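Local coordinates for protein kinectin 1 (Kinesin receptor) (Legionella pneumophila, PDB 4MU6) that is the effector LegC3, of unknown molecular function, represented here by its N-terminal, almost wholly helical coiled-coil domain, at residues Lys192-Ser195 and Val196-Gln199; Gly31-Asp34 and Leu35-Lys39; Asp60-Glu63 and Val64-Leu68; Leu105-Ile108 and Pro109-Ile112. All coordinates share one frame; numbering follows the deposited sequence.

Contact 1 of 4, residues Lys192-Ser195 and Val196-Gln199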
ATOM      1  N   LYS A 192      19.914   0.103 -25.182  1.00 28.60           N
ATOM      2  CA  LYS A 192      18.769   0.814 -24.627  1.00 35.17           C
ATOM      3  C   LYS A 192      17.944  -0.096 -23.721  1.00 33.57           C
ATOM      4  O   LYS A 192      17.508   0.318 -22.650  1.00 38.80           O
ATOM      5  CB  LYS A 192      17.881   1.377 -25.738  1.00 32.68           C
ATOM      6  CG  LYS A 192      18.439   2.615 -26.409  1.00 38.95           C
ATOM      7  CD  LYS A 192      17.591   3.027 -27.639  1.00 38.99           C
ATOM      8  CE  LYS A 192      16.242   3.583 -27.227  1.00 44.96           C
ATOM      9  NZ  LYS A 192      16.386   4.767 -26.324  1.00 46.20           N
ATOM     10  N   ARG A 193      17.728  -1.333 -24.159  1.00 31.58           N
ATOM     11  CA  ARG A 193      16.958  -2.272 -23.363  1.00 32.37           C
ATOM     12  C   ARG A 193      17.737  -2.697 -22.122  1.00 35.00           C
ATOM     13  O   ARG A 193      17.139  -2.962 -21.081  1.00 34.41           O
ATOM     14  CB  ARG A 193      16.520  -3.487 -24.180  1.00 28.24           C
ATOM     15  CG  ARG A 193      15.471  -3.163 -25.248  1.00 33.27           C
ATOM     16  CD  ARG A 193      14.867  -4.431 -25.831  1.00 37.26           C
ATOM     17  NE  ARG A 193      15.874  -5.319 -26.414  1.00 35.46           N
ATOM     18  CZ  ARG A 193      16.241  -5.299 -27.690  1.00 39.23           C
ATOM     19  NH1 ARG A 193      15.702  -4.427 -28.531  1.00 37.04           N
ATOM     20  NH2 ARG A 193      17.158  -6.151 -28.128  1.00 42.42           N
ATOM     21  N   ALA A 194      19.063  -2.745 -22.229  1.00 33.42           N
ATOM     22  CA  ALA A 194      19.907  -3.046 -21.071  1.00 35.55           C
ATOM     23  C   ALA A 194      19.777  -1.964 -20.004  1.00 39.96           C
ATOM     24  O   ALA A 194      19.656  -2.254 -18.815  1.00 37.70           O
ATOM     25  CB  ALA A 194      21.368  -3.204 -21.490  1.00 29.27           C
ATOM     26  N   SER A 195      19.795  -0.710 -20.438  1.00 41.99           N
ATOM     27  CA  SER A 195      19.690   0.408 -19.508  1.00 37.00           C
ATOM     28  C   SER A 195      18.376   0.404 -18.761  1.00 36.30           C
ATOM     29  O   SER A 195      18.320   0.756 -17.578  1.00 36.83           O
ATOM     30  CB  SER A 195      19.863   1.727 -20.253  1.00 37.54           C
ATOM     31  OG  SER A 195      21.213   1.863 -20.677  1.00 54.35           O
ATOM     32  N   VAL A 196      17.313   0.007 -19.454  1.00 32.73           N
ATOM     33  CA  VAL A 196      16.004  -0.065 -18.838  1.00 26.00           C
ATOM     34  C   VAL A 196      15.998  -1.153 -17.759  1.00 35.54           C
ATOM     35  O   VAL A 196      15.555  -0.903 -16.633  1.00 30.52           O
ATOM     36  CB  VAL A 196      14.900  -0.304 -19.879  1.00 28.00           C
ATOM     37  CG1 VAL A 196      13.625  -0.777 -19.221  1.00 35.56           C
ATOM     38  CG2 VAL A 196      14.668   0.973 -20.713  1.00 36.72           C
ATOM     39  N   ARG A 197      16.489  -2.345 -18.099  1.00 31.07           N
ATOM     40  CA  ARG A 197      16.578  -3.431 -17.117  1.00 38.70           C
ATOM     41  C   ARG A 197      17.402  -3.034 -15.901  1.00 42.92           C
ATOM     42  O   ARG A 197      17.112  -3.455 -14.787  1.00 35.33           O
ATOM     43  CB  ARG A 197      17.156  -4.711 -17.739  1.00 33.05           C
ATOM     44  CG  ARG A 197      16.194  -5.390 -18.710  1.00 40.09           C
ATOM     45  CD  ARG A 197      16.709  -6.750 -19.166  1.00 36.64           C
ATOM     46  NE  ARG A 197      18.020  -6.665 -19.807  1.00 44.75           N
ATOM     47  CZ  ARG A 197      18.205  -6.514 -21.118  1.00 41.99           C
ATOM     48  NH1 ARG A 197      17.162  -6.433 -21.930  1.00 38.39           N
ATOM     49  NH2 ARG A 197      19.435  -6.462 -21.614  1.00 43.65           N
ATOM     50  N   SER A 198      18.431  -2.224 -16.114  1.00 38.70           N
ATOM     51  CA  SER A 198      19.278  -1.805 -15.002  1.00 36.32           C
ATOM     52  C   SER A 198      18.502  -0.875 -14.056  1.00 37.48           C
ATOM     53  O   SER A 198      18.639  -0.958 -12.825  1.00 36.23           O
ATOM     54  CB  SER A 198      20.545  -1.122 -15.522  1.00 33.26           C
ATOM     55  OG  SER A 198      21.332  -0.657 -14.441  1.00 47.87           O
ATOM     56  N   GLN A 199      17.692   0.004 -14.645  1.00 37.33           N
ATOM     57  CA  GLN A 199      16.812   0.873 -13.879  1.00 42.10           C
ATOM     58  C   GLN A 199      15.764   0.073 -13.118  1.00 36.62           C
ATOM     59  O   GLN A 199      15.484   0.391 -11.973  1.00 34.55           O
ATOM     60  CB  GLN A 199      16.144   1.930 -14.771  1.00 43.51           C
ATOM     61  CG  GLN A 199      17.065   3.102 -15.124  1.00 49.52           C
ATOM     62  CD  GLN A 199      16.668   3.814 -16.421  1.00 60.66           C
ATOM     63  OE1 GLN A 199      15.483   4.008 -16.703  1.00 62.72           O
ATOM     64  NE2 GLN A 199      17.666   4.198 -17.215  1.00 65.28           N
TER
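R197 folds back over the preceding turn of its own helix, so that one face of its guanidinium lies over the main chain at R193 and A194. This is an i to i+4 and i to i+3 contact inside the long helix 158-217 of the LegC3 coiled-coil domain. The fold-back begins with CG set beside the backbone N and continues with a bend at chi3 (-58°), which turns the flat head toward the start of the helix. R193 O and A194 CA both sit toward the rim of that face, and R197 NH2 comes to 3.5 Å from A194 CA. The small methyl of A194 suits the place: its CB lies just 3.8 Å from R197 NH2, and the long arginine can pass close to the backbone.

R193 adopts nearly the same rotamer one turn earlier, so the two arginines run along the helix as a matched pair, with R193 CB 3.8 Å from R197 NH1. Their charged ends converge on acids of helix 43-105: R193 is salt-bridged to D94, and R197 to E90 and D94. The shared carboxylate of D94 probably offsets the closeness of the two positive groups. Four successive main-chain bonds hold the turn, R197 N to R193 O being nearly straight (170°).

Polar residues suit the other, more exposed flank. S195 OG turns back to the main-chain oxygen of E191, while Q199 lays its amide back along the preceding turn, its NE2 standing 3.5 Å from S195 O.

Contact 2 of 4, residues Gly31-Asp34 and Leu35-Lys39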
ATOM      1  N   GLY A  31     -22.153  16.051  46.518  1.00 38.53           N
ATOM      2  CA  GLY A  31     -21.688  15.548  45.240  1.00 38.68           C
ATOM      3  C   GLY A  31     -22.812  14.891  44.452  1.00 41.33           C
ATOM      4  O   GLY A  31     -23.093  15.255  43.304  1.00 30.61           O
ATOM      5  N   LEU A  32     -23.463  13.918  45.074  1.00 38.41           N
ATOM      6  CA  LEU A  32     -24.487  13.153  44.386  1.00 31.73           C
ATOM      7  C   LEU A  32     -25.692  14.026  44.042  1.00 32.71           C
ATOM      8  O   LEU A  32     -26.245  13.917  42.943  1.00 34.86           O
ATOM      9  CB  LEU A  32     -24.875  11.921  45.203  1.00 34.43           C
ATOM     10  CG  LEU A  32     -23.771  10.857  45.153  1.00 31.92           C
ATOM     11  CD1 LEU A  32     -24.010   9.753  46.165  1.00 28.34           C
ATOM     12  CD2 LEU A  32     -23.666  10.277  43.748  1.00 27.89           C
ATOM     13  N   LYS A  33     -26.054  14.920  44.959  1.00 28.62           N
ATOM     14  CA  LYS A  33     -27.152  15.859  44.747  1.00 34.37           C
ATOM     15  C   LYS A  33     -26.973  16.689  43.468  1.00 38.03           C
ATOM     16  O   LYS A  33     -27.906  16.846  42.681  1.00 30.32           O
ATOM     17  CB  LYS A  33     -27.291  16.787  45.953  1.00 38.97           C
ATOM     18  CG  LYS A  33     -28.583  17.584  45.984  1.00 44.49           C
ATOM     19  CD  LYS A  33     -28.378  18.903  46.701  1.00 54.14           C
ATOM     20  CE  LYS A  33     -27.302  19.708  45.993  1.00 54.31           C
ATOM     21  NZ  LYS A  33     -26.904  20.932  46.732  1.00 56.53           N
ATOM     22  N   ASP A  34     -25.775  17.222  43.254  1.00 34.53           N
ATOM     23  CA  ASP A  34     -25.538  18.026  42.053  1.00 34.65           C
ATOM     24  C   ASP A  34     -25.573  17.169  40.791  1.00 34.61           C
ATOM     25  O   ASP A  34     -26.097  17.586  39.753  1.00 34.14           O
ATOM     26  CB  ASP A  34     -24.218  18.807  42.156  1.00 27.84           C
ATOM     27  CG  ASP A  34     -24.360  20.086  42.971  1.00 40.45           C
ATOM     28  OD1 ASP A  34     -25.469  20.666  42.979  1.00 55.17           O
ATOM     29  OD2 ASP A  34     -23.379  20.507  43.618  1.00 39.50           O
ATOM     30  N   LEU A  35     -25.036  15.960  40.882  1.00 30.26           N
ATOM     31  CA  LEU A  35     -25.057  15.083  39.725  1.00 32.87           C
ATOM     32  C   LEU A  35     -26.499  14.759  39.333  1.00 34.70           C
ATOM     33  O   LEU A  35     -26.831  14.785  38.151  1.00 31.61           O
ATOM     34  CB  LEU A  35     -24.215  13.820  39.953  1.00 29.91           C
ATOM     35  CG  LEU A  35     -22.697  14.040  40.036  1.00 27.95           C
ATOM     36  CD1 LEU A  35     -22.010  12.770  40.456  1.00 22.22           C
ATOM     37  CD2 LEU A  35     -22.114  14.518  38.698  1.00 23.71           C
ATOM     38  N   ILE A  36     -27.361  14.484  40.312  1.00 33.81           N
ATOM     39  CA  ILE A  36     -28.772  14.234  40.018  1.00 35.35           C
ATOM     40  C   ILE A  36     -29.438  15.455  39.387  1.00 32.42           C
ATOM     41  O   ILE A  36     -30.104  15.356  38.364  1.00 30.50           O
ATOM     42  CB  ILE A  36     -29.551  13.864  41.276  1.00 31.99           C
ATOM     43  CG1 ILE A  36     -28.974  12.591  41.877  1.00 28.95           C
ATOM     44  CG2 ILE A  36     -31.019  13.669  40.934  1.00 25.44           C
ATOM     45  CD1 ILE A  36     -29.435  12.325  43.291  1.00 31.90           C
ATOM     46  N   LEU A  37     -29.249  16.606  40.020  1.00 31.76           N
ATOM     47  CA  LEU A  37     -29.777  17.867  39.532  1.00 37.81           C
ATOM     48  C   LEU A  37     -29.328  18.226  38.112  1.00 37.10           C
ATOM     49  O   LEU A  37     -30.051  18.897  37.378  1.00 34.93           O
ATOM     50  CB  LEU A  37     -29.388  18.990  40.489  1.00 33.44           C
ATOM     51  CG  LEU A  37     -30.182  18.982  41.785  1.00 32.49           C
ATOM     52  CD1 LEU A  37     -29.711  20.098  42.691  1.00 35.06           C
ATOM     53  CD2 LEU A  37     -31.658  19.134  41.458  1.00 37.21           C
ATOM     54  N   SER A  38     -28.144  17.774  37.724  1.00 38.00           N
ATOM     55  CA  SER A  38     -27.552  18.195  36.461  1.00 33.09           C
ATOM     56  C   SER A  38     -28.320  17.747  35.216  1.00 40.60           C
ATOM     57  O   SER A  38     -28.225  18.399  34.185  1.00 30.50           O
ATOM     58  CB  SER A  38     -26.092  17.730  36.360  1.00 34.09           C
ATOM     59  OG  SER A  38     -25.992  16.346  36.042  1.00 37.02           O
ATOM     60  N   LYS A  39     -29.067  16.644  35.315  1.00 38.70           N
ATOM     61  CA  LYS A  39     -29.674  16.006  34.140  1.00 38.98           C
ATOM     62  C   LYS A  39     -28.726  15.969  32.927  1.00 44.94           C
ATOM     63  O   LYS A  39     -29.123  16.254  31.800  1.00 43.57           O
ATOM     64  CB  LYS A  39     -30.993  16.690  33.773  1.00 36.59           C
ATOM     65  CG  LYS A  39     -31.974  16.741  34.933  1.00 40.73           C
ATOM     66  CD  LYS A  39     -33.382  17.004  34.454  1.00 39.74           C
ATOM     67  CE  LYS A  39     -33.835  15.896  33.541  1.00 40.60           C
ATOM     68  NZ  LYS A  39     -35.081  16.305  32.897  1.00 42.88           N
TER
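The D34 carboxylate is the one flat side-chain group in this turn, and it meets L37 loosely: OD1 lies 4.3 Å from L37 CD1, a van der Waals approach of an acid to a methyl one turn on. The same methyl is approached by K33, whose CE stands 4.1 Å from L37 CD1. The two side chains cross obliquely, the lysine using its aliphatic part against the leucine. K33 has CG anti to its backbone N (chi1 -167°) and bends at chi3, which carries CE across toward L37. A long, flexible residue serves well at such a border, since its methylenes can pack against the leucine.

The peptide ladder is that of the last turns of an alpha helix, helix 29-38. I36 N to L32 O is the shortest of the strong bonds at 2.9 Å, and L37 N to K33 O the straightest. Toward the end the pattern frays: S38 N reaches D34 O only weakly, and S38 OG takes up L35 O at 2.8 Å, a serine hydroxyl serving the main chain where regular pairing fades. K39 then leaves the helix with positive phi.

Branched and apolar residues line the inner side. I36 CG1 packs 3.2 Å from L32 O, while L32 CD2 and L35 CD1 touch lightly at 4.4 Å. L32 and I36 face helix 227-273 at F263, L264 and L267, and they also meet L286, V289 and I290 of helix 280-294, so this short helix rests against both.

Contact 3 of 4, residues Asp60-Glu63 and Val64-Leu68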
ATOM      1  N   ASP A  60      -8.901  -0.990  16.464  1.00 31.51           N
ATOM      2  CA  ASP A  60      -9.498  -1.311  15.172  1.00 26.97           C
ATOM      3  C   ASP A  60      -8.666  -0.725  14.024  1.00 29.70           C
ATOM      4  O   ASP A  60      -8.346  -1.425  13.075  1.00 34.57           O
ATOM      5  CB  ASP A  60     -10.940  -0.805  15.106  1.00 27.38           C
ATOM      6  CG  ASP A  60     -11.867  -1.548  16.068  1.00 38.63           C
ATOM      7  OD1 ASP A  60     -11.410  -2.495  16.755  1.00 46.24           O
ATOM      8  OD2 ASP A  60     -13.066  -1.195  16.123  1.00 41.13           O
ATOM      9  N   LYS A  61      -8.290   0.545  14.146  1.00 30.19           N
ATOM     10  CA  LYS A  61      -7.554   1.236  13.101  1.00 34.41           C
ATOM     11  C   LYS A  61      -6.213   0.580  12.849  1.00 42.98           C
ATOM     12  O   LYS A  61      -5.775   0.457  11.696  1.00 40.20           O
ATOM     13  CB  LYS A  61      -7.347   2.703  13.471  1.00 41.32           C
ATOM     14  CG  LYS A  61      -8.583   3.559  13.292  1.00 45.62           C
ATOM     15  CD  LYS A  61      -8.393   4.936  13.890  1.00 45.48           C
ATOM     16  CE  LYS A  61      -7.248   5.665  13.232  1.00 46.64           C
ATOM     17  NZ  LYS A  61      -7.270   7.089  13.651  1.00 47.29           N
ATOM     18  N   THR A  62      -5.560   0.165  13.932  1.00 43.67           N
ATOM     19  CA  THR A  62      -4.271  -0.497  13.825  1.00 40.02           C
ATOM     20  C   THR A  62      -4.450  -1.822  13.094  1.00 33.97           C
ATOM     21  O   THR A  62      -3.677  -2.146  12.200  1.00 33.92           O
ATOM     22  CB  THR A  62      -3.594  -0.726  15.215  1.00 28.32           C
ATOM     23  OG1 THR A  62      -3.303   0.537  15.827  1.00 34.38           O
ATOM     24  CG2 THR A  62      -2.312  -1.494  15.056  1.00 23.80           C
ATOM     25  N   GLU A  63      -5.485  -2.573  13.464  1.00 29.87           N
ATOM     26  CA  GLU A  63      -5.713  -3.890  12.871  1.00 35.75           C
ATOM     27  C   GLU A  63      -6.004  -3.874  11.350  1.00 39.37           C
ATOM     28  O   GLU A  63      -5.461  -4.691  10.598  1.00 39.23           O
ATOM     29  CB  GLU A  63      -6.839  -4.618  13.601  1.00 35.56           C
ATOM     30  CG  GLU A  63      -7.164  -5.979  13.006  1.00 47.77           C
ATOM     31  CD  GLU A  63      -6.000  -6.953  13.080  1.00 62.02           C
ATOM     32  OE1 GLU A  63      -5.189  -6.862  14.039  1.00 66.38           O
ATOM     33  OE2 GLU A  63      -5.904  -7.817  12.178  1.00 63.80           O
ATOM     34  N   VAL A  64      -6.867  -2.970  10.898  1.00 30.04           N
ATOM     35  CA  VAL A  64      -7.248  -2.995   9.482  1.00 32.55           C
ATOM     36  C   VAL A  64      -6.090  -2.466   8.643  1.00 35.70           C
ATOM     37  O   VAL A  64      -5.808  -2.983   7.562  1.00 37.46           O
ATOM     38  CB  VAL A  64      -8.561  -2.231   9.192  1.00 31.48           C
ATOM     39  CG1 VAL A  64      -8.434  -0.727   9.529  1.00 22.75           C
ATOM     40  CG2 VAL A  64      -9.010  -2.456   7.744  1.00 30.39           C
ATOM     41  N   LYS A  65      -5.395  -1.465   9.168  1.00 33.02           N
ATOM     42  CA  LYS A  65      -4.184  -0.977   8.514  1.00 36.22           C
ATOM     43  C   LYS A  65      -3.203  -2.115   8.269  1.00 39.55           C
ATOM     44  O   LYS A  65      -2.604  -2.197   7.193  1.00 40.19           O
ATOM     45  CB  LYS A  65      -3.527   0.140   9.331  1.00 37.34           C
ATOM     46  CG  LYS A  65      -2.119   0.526   8.837  1.00 39.49           C
ATOM     47  CD  LYS A  65      -1.702   1.908   9.314  1.00 43.92           C
ATOM     48  CE  LYS A  65      -0.817   1.832  10.541  1.00 50.65           C
ATOM     49  NZ  LYS A  65       0.527   1.288  10.211  1.00 61.51           N
ATOM     50  N   LYS A  66      -3.033  -2.989   9.263  1.00 35.55           N
ATOM     51  CA  LYS A  66      -2.132  -4.126   9.107  1.00 36.68           C
ATOM     52  C   LYS A  66      -2.594  -5.077   8.016  1.00 29.05           C
ATOM     53  O   LYS A  66      -1.792  -5.499   7.179  1.00 31.46           O
ATOM     54  CB  LYS A  66      -1.931  -4.885  10.424  1.00 34.99           C
ATOM     55  CG  LYS A  66      -0.879  -4.247  11.329  1.00 47.05           C
ATOM     56  CD  LYS A  66      -0.669  -5.072  12.593  1.00 58.06           C
ATOM     57  CE  LYS A  66      -0.013  -4.243  13.695  1.00 64.41           C
ATOM     58  NZ  LYS A  66      -0.343  -4.752  15.066  1.00 60.81           N
ATOM     59  N   ASN A  67      -3.881  -5.416   8.031  1.00 27.87           N
ATOM     60  CA  ASN A  67      -4.463  -6.201   6.941  1.00 31.09           C
ATOM     61  C   ASN A  67      -4.210  -5.618   5.522  1.00 34.41           C
ATOM     62  O   ASN A  67      -3.835  -6.350   4.594  1.00 30.75           O
ATOM     63  CB  ASN A  67      -5.966  -6.399   7.179  1.00 25.86           C
ATOM     64  CG  ASN A  67      -6.256  -7.105   8.473  1.00 39.28           C
ATOM     65  OD1 ASN A  67      -5.434  -7.867   8.976  1.00 44.44           O
ATOM     66  ND2 ASN A  67      -7.433  -6.849   9.033  1.00 36.37           N
ATOM     67  N   LEU A  68      -4.420  -4.309   5.364  1.00 29.71           N
ATOM     68  CA  LEU A  68      -4.271  -3.644   4.061  1.00 28.84           C
ATOM     69  C   LEU A  68      -2.795  -3.526   3.678  1.00 35.50           C
ATOM     70  O   LEU A  68      -2.434  -3.704   2.508  1.00 30.06           O
ATOM     71  CB  LEU A  68      -4.876  -2.243   4.100  1.00 29.26           C
ATOM     72  CG  LEU A  68      -6.376  -2.075   4.314  1.00 32.67           C
ATOM     73  CD1 LEU A  68      -6.696  -0.618   4.650  1.00 33.23           C
ATOM     74  CD2 LEU A  68      -7.139  -2.526   3.100  1.00 33.17           C
TER
HETATM   75  O   HOH W   1      -0.849  -1.164  12.046  1.00 64.79           O
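K66 runs back along helix 43-105 of the coiled-coil domain beside T62, one turn earlier, and each part of it meets something different. Its CB packs 3.5 Å from E63 O. CG then passes 3.6 Å from T62 O, beside the bond that T62 O receives from K66 N. From there the chain is extended, and CE and NZ both arrive 3.8 Å from T62 CG2. The two side chains point the same way, side by side. With chi1 of T62 at -64°, OG1 lies beside the backbone N and CG2 anti to it, which puts the methyl where K66 passes. OG1 is hydrogen-bonded to D58 O. A threonine suits the spot, offering a methyl to the lysine and a hydroxyl to the helix.

V64 takes a less common rotamer, CG1 lying between the backbone N and the carbonyl carbon, where it nestles 3.6 Å from both D60 O and K61 O. T62 O has a second partner in a water, 3.0 Å away, which is also weakly bound by K65 NZ. L68 opens a predicted coiled coil.

Salt bridges run from K61 to E245 of helix 227-273 and from K65 to E69, one turn on. E63 OE1 stays 5.4 Å from K66 NZ, too far for a salt bridge, so these opposite charges on the outer flank probably exert a mild, solvent-screened attraction.

Contact 4 of 4, residues Leu105-Ile108 and Pro109-Ile112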
ATOM      1  N   LEU A 105      29.401  -8.677 -37.382  1.00 31.19           N
ATOM      2  CA  LEU A 105      30.069  -7.393 -37.590  1.00 36.19           C
ATOM      3  C   LEU A 105      31.581  -7.513 -37.733  1.00 40.39           C
ATOM      4  O   LEU A 105      32.180  -6.841 -38.575  1.00 40.70           O
ATOM      5  CB  LEU A 105      29.765  -6.438 -36.440  1.00 40.79           C
ATOM      6  CG  LEU A 105      28.590  -5.478 -36.589  1.00 48.36           C
ATOM      7  CD1 LEU A 105      28.548  -4.559 -35.389  1.00 48.05           C
ATOM      8  CD2 LEU A 105      28.703  -4.669 -37.868  1.00 46.43           C
ATOM      9  N   ASN A 106      32.202  -8.349 -36.903  1.00 39.23           N
ATOM     10  CA  ASN A 106      33.654  -8.546 -36.976  1.00 39.39           C
ATOM     11  C   ASN A 106      34.089  -9.272 -38.246  1.00 41.20           C
ATOM     12  O   ASN A 106      35.281  -9.347 -38.543  1.00 42.90           O
ATOM     13  CB  ASN A 106      34.176  -9.301 -35.746  1.00 37.54           C
ATOM     14  CG  ASN A 106      33.924  -8.551 -34.457  1.00 45.25           C
ATOM     15  OD1 ASN A 106      33.918  -7.320 -34.433  1.00 50.53           O
ATOM     16  ND2 ASN A 106      33.699  -9.288 -33.379  1.00 45.88           N
ATOM     17  N   HIS A 107      33.129  -9.806 -38.999  1.00 32.90           N
ATOM     18  CA  HIS A 107      33.461 -10.532 -40.223  1.00 30.19           C
ATOM     19  C   HIS A 107      33.139  -9.754 -41.500  1.00 38.01           C
ATOM     20  O   HIS A 107      33.676 -10.046 -42.568  1.00 37.16           O
ATOM     21  CB  HIS A 107      32.792 -11.909 -40.245  1.00 28.35           C
ATOM     22  CG  HIS A 107      33.215 -12.760 -41.407  1.00 38.35           C
ATOM     23  ND1 HIS A 107      34.540 -12.959 -41.740  1.00 36.24           N
ATOM     24  CD2 HIS A 107      32.489 -13.456 -42.318  1.00 34.85           C
ATOM     25  CE1 HIS A 107      34.613 -13.745 -42.800  1.00 41.04           C
ATOM     26  NE2 HIS A 107      33.382 -14.059 -43.172  1.00 45.94           N
ATOM     27  N   ILE A 108      32.268  -8.758 -41.390  1.00 47.50           N
ATOM     28  CA  ILE A 108      31.844  -7.974 -42.557  1.00 37.84           C
ATOM     29  C   ILE A 108      32.976  -7.257 -43.352  1.00 44.40           C
ATOM     30  O   ILE A 108      32.979  -7.304 -44.581  1.00 47.98           O
ATOM     31  CB  ILE A 108      30.688  -7.012 -42.195  1.00 36.86           C
ATOM     32  CG1 ILE A 108      29.462  -7.818 -41.767  1.00 40.29           C
ATOM     33  CG2 ILE A 108      30.346  -6.102 -43.365  1.00 38.41           C
ATOM     34  CD1 ILE A 108      28.250  -6.981 -41.433  1.00 38.11           C
ATOM     35  N   PRO A 109      33.934  -6.601 -42.662  1.00 43.24           N
ATOM     36  CA  PRO A 109      35.087  -6.025 -43.377  1.00 41.93           C
ATOM     37  C   PRO A 109      35.870  -7.053 -44.190  1.00 36.20           C
ATOM     38  O   PRO A 109      36.342  -6.741 -45.278  1.00 37.16           O
ATOM     39  CB  PRO A 109      35.966  -5.495 -42.247  1.00 35.50           C
ATOM     40  CG  PRO A 109      35.006  -5.176 -41.170  1.00 39.14           C
ATOM     41  CD  PRO A 109      33.935  -6.211 -41.240  1.00 34.42           C
ATOM     42  N   THR A 110      36.003  -8.267 -43.671  1.00 33.85           N
ATOM     43  CA  THR A 110      36.627  -9.342 -44.439  1.00 31.94           C
ATOM     44  C   THR A 110      35.831  -9.690 -45.710  1.00 38.69           C
ATOM     45  O   THR A 110      36.401  -9.800 -46.800  1.00 37.09           O
ATOM     46  CB  THR A 110      36.824 -10.582 -43.576  1.00 31.51           C
ATOM     47  OG1 THR A 110      37.783 -10.280 -42.561  1.00 36.87           O
ATOM     48  CG2 THR A 110      37.316 -11.763 -44.408  1.00 37.53           C
ATOM     49  N   GLN A 111      34.518  -9.844 -45.561  1.00 32.26           N
ATOM     50  CA  GLN A 111      33.635 -10.158 -46.676  1.00 29.22           C
ATOM     51  C   GLN A 111      33.710  -9.079 -47.745  1.00 31.94           C
ATOM     52  O   GLN A 111      33.860  -9.382 -48.931  1.00 31.92           O
ATOM     53  CB  GLN A 111      32.188 -10.287 -46.200  1.00 25.65           C
ATOM     54  CG  GLN A 111      31.928 -11.533 -45.380  1.00 37.86           C
ATOM     55  CD  GLN A 111      30.597 -11.481 -44.641  1.00 46.26           C
ATOM     56  OE1 GLN A 111      30.409 -10.693 -43.699  1.00 40.39           O
ATOM     57  NE2 GLN A 111      29.661 -12.315 -45.076  1.00 44.28           N
ATOM     58  N   ILE A 112      33.590  -7.823 -47.321  1.00 25.87           N
ATOM     59  CA  ILE A 112      33.669  -6.712 -48.249  1.00 37.06           C
ATOM     60  C   ILE A 112      34.982  -6.737 -49.029  1.00 39.60           C
ATOM     61  O   ILE A 112      34.981  -6.597 -50.246  1.00 39.19           O
ATOM     62  CB  ILE A 112      33.483  -5.375 -47.532  1.00 35.91           C
ATOM     63  CG1 ILE A 112      32.012  -5.216 -47.159  1.00 36.18           C
ATOM     64  CG2 ILE A 112      33.948  -4.220 -48.435  1.00 37.85           C
ATOM     65  CD1 ILE A 112      31.745  -4.144 -46.112  1.00 38.53           C
TER
HETATM   66  O   HOH W   2      36.629  -8.475 -40.854  1.00 44.90           O
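I108 makes the tight part of this turn with I112 and Q111. I108 CG2 reaches I112 CD1 at 3.7 Å, the two isoleucines meeting at a slant on the buried side, and I112 N completes the turn with a nearly straight bond (174°) to I108 O. Q111 lays its amide back over the same turn, OE1 only 3.3 Å from I108 CA. Helix 108-127 begins here, after the break that ends helix 43-105, and proline suits a first turn because its nitrogen has no hydrogen to give. The peptide link holds the P109 ring against I108, with CD 3.5 Å from I108 CB, and P109 CD also stands 3.3 Å from L105 O.

The other flank is looser and open to solvent. H107 sets CG anti to its backbone N (chi1 -174°), which swings the imidazole out alongside the helix, where T110 CG2 and the Q111 amide approach it obliquely. The ring and the amide planes are almost aligned, 19° apart, with H107 CD2 3.6 Å from Q111 CD. Beyond them a water bridges the end of the break and the first turn, donating to N106 O at 2.8 Å and lying 2.7 Å from T110 OG1. A threonine is apt here, as its methyl meets the ring while its hydroxyl meets the water.

L105, I108 and Q111 lean on helix 158-217: L105 touches E180 and L187, I108 touches Q179, and Q111 touches L176, so both sides of the break pack against that long helix.

All four are local contacts along the chain of the same elongated helical domain, strung along its length. Contacts 2 and 4 lie far out on opposite sides of the centre, about 106 Å apart between centres, and both are partly buried, with leucine and isoleucine turned inward at a helix end or start. Contacts 1 and 3 are surface contacts inside long helices, rich in charged residues, several of which are salt-bridged to neighbouring helices or farther along the same one. Contacts 1 and 4 both involve helix 158-217, the first as part of it and the second by packing on it, while contacts 2 and 3 both lean on helix 227-273.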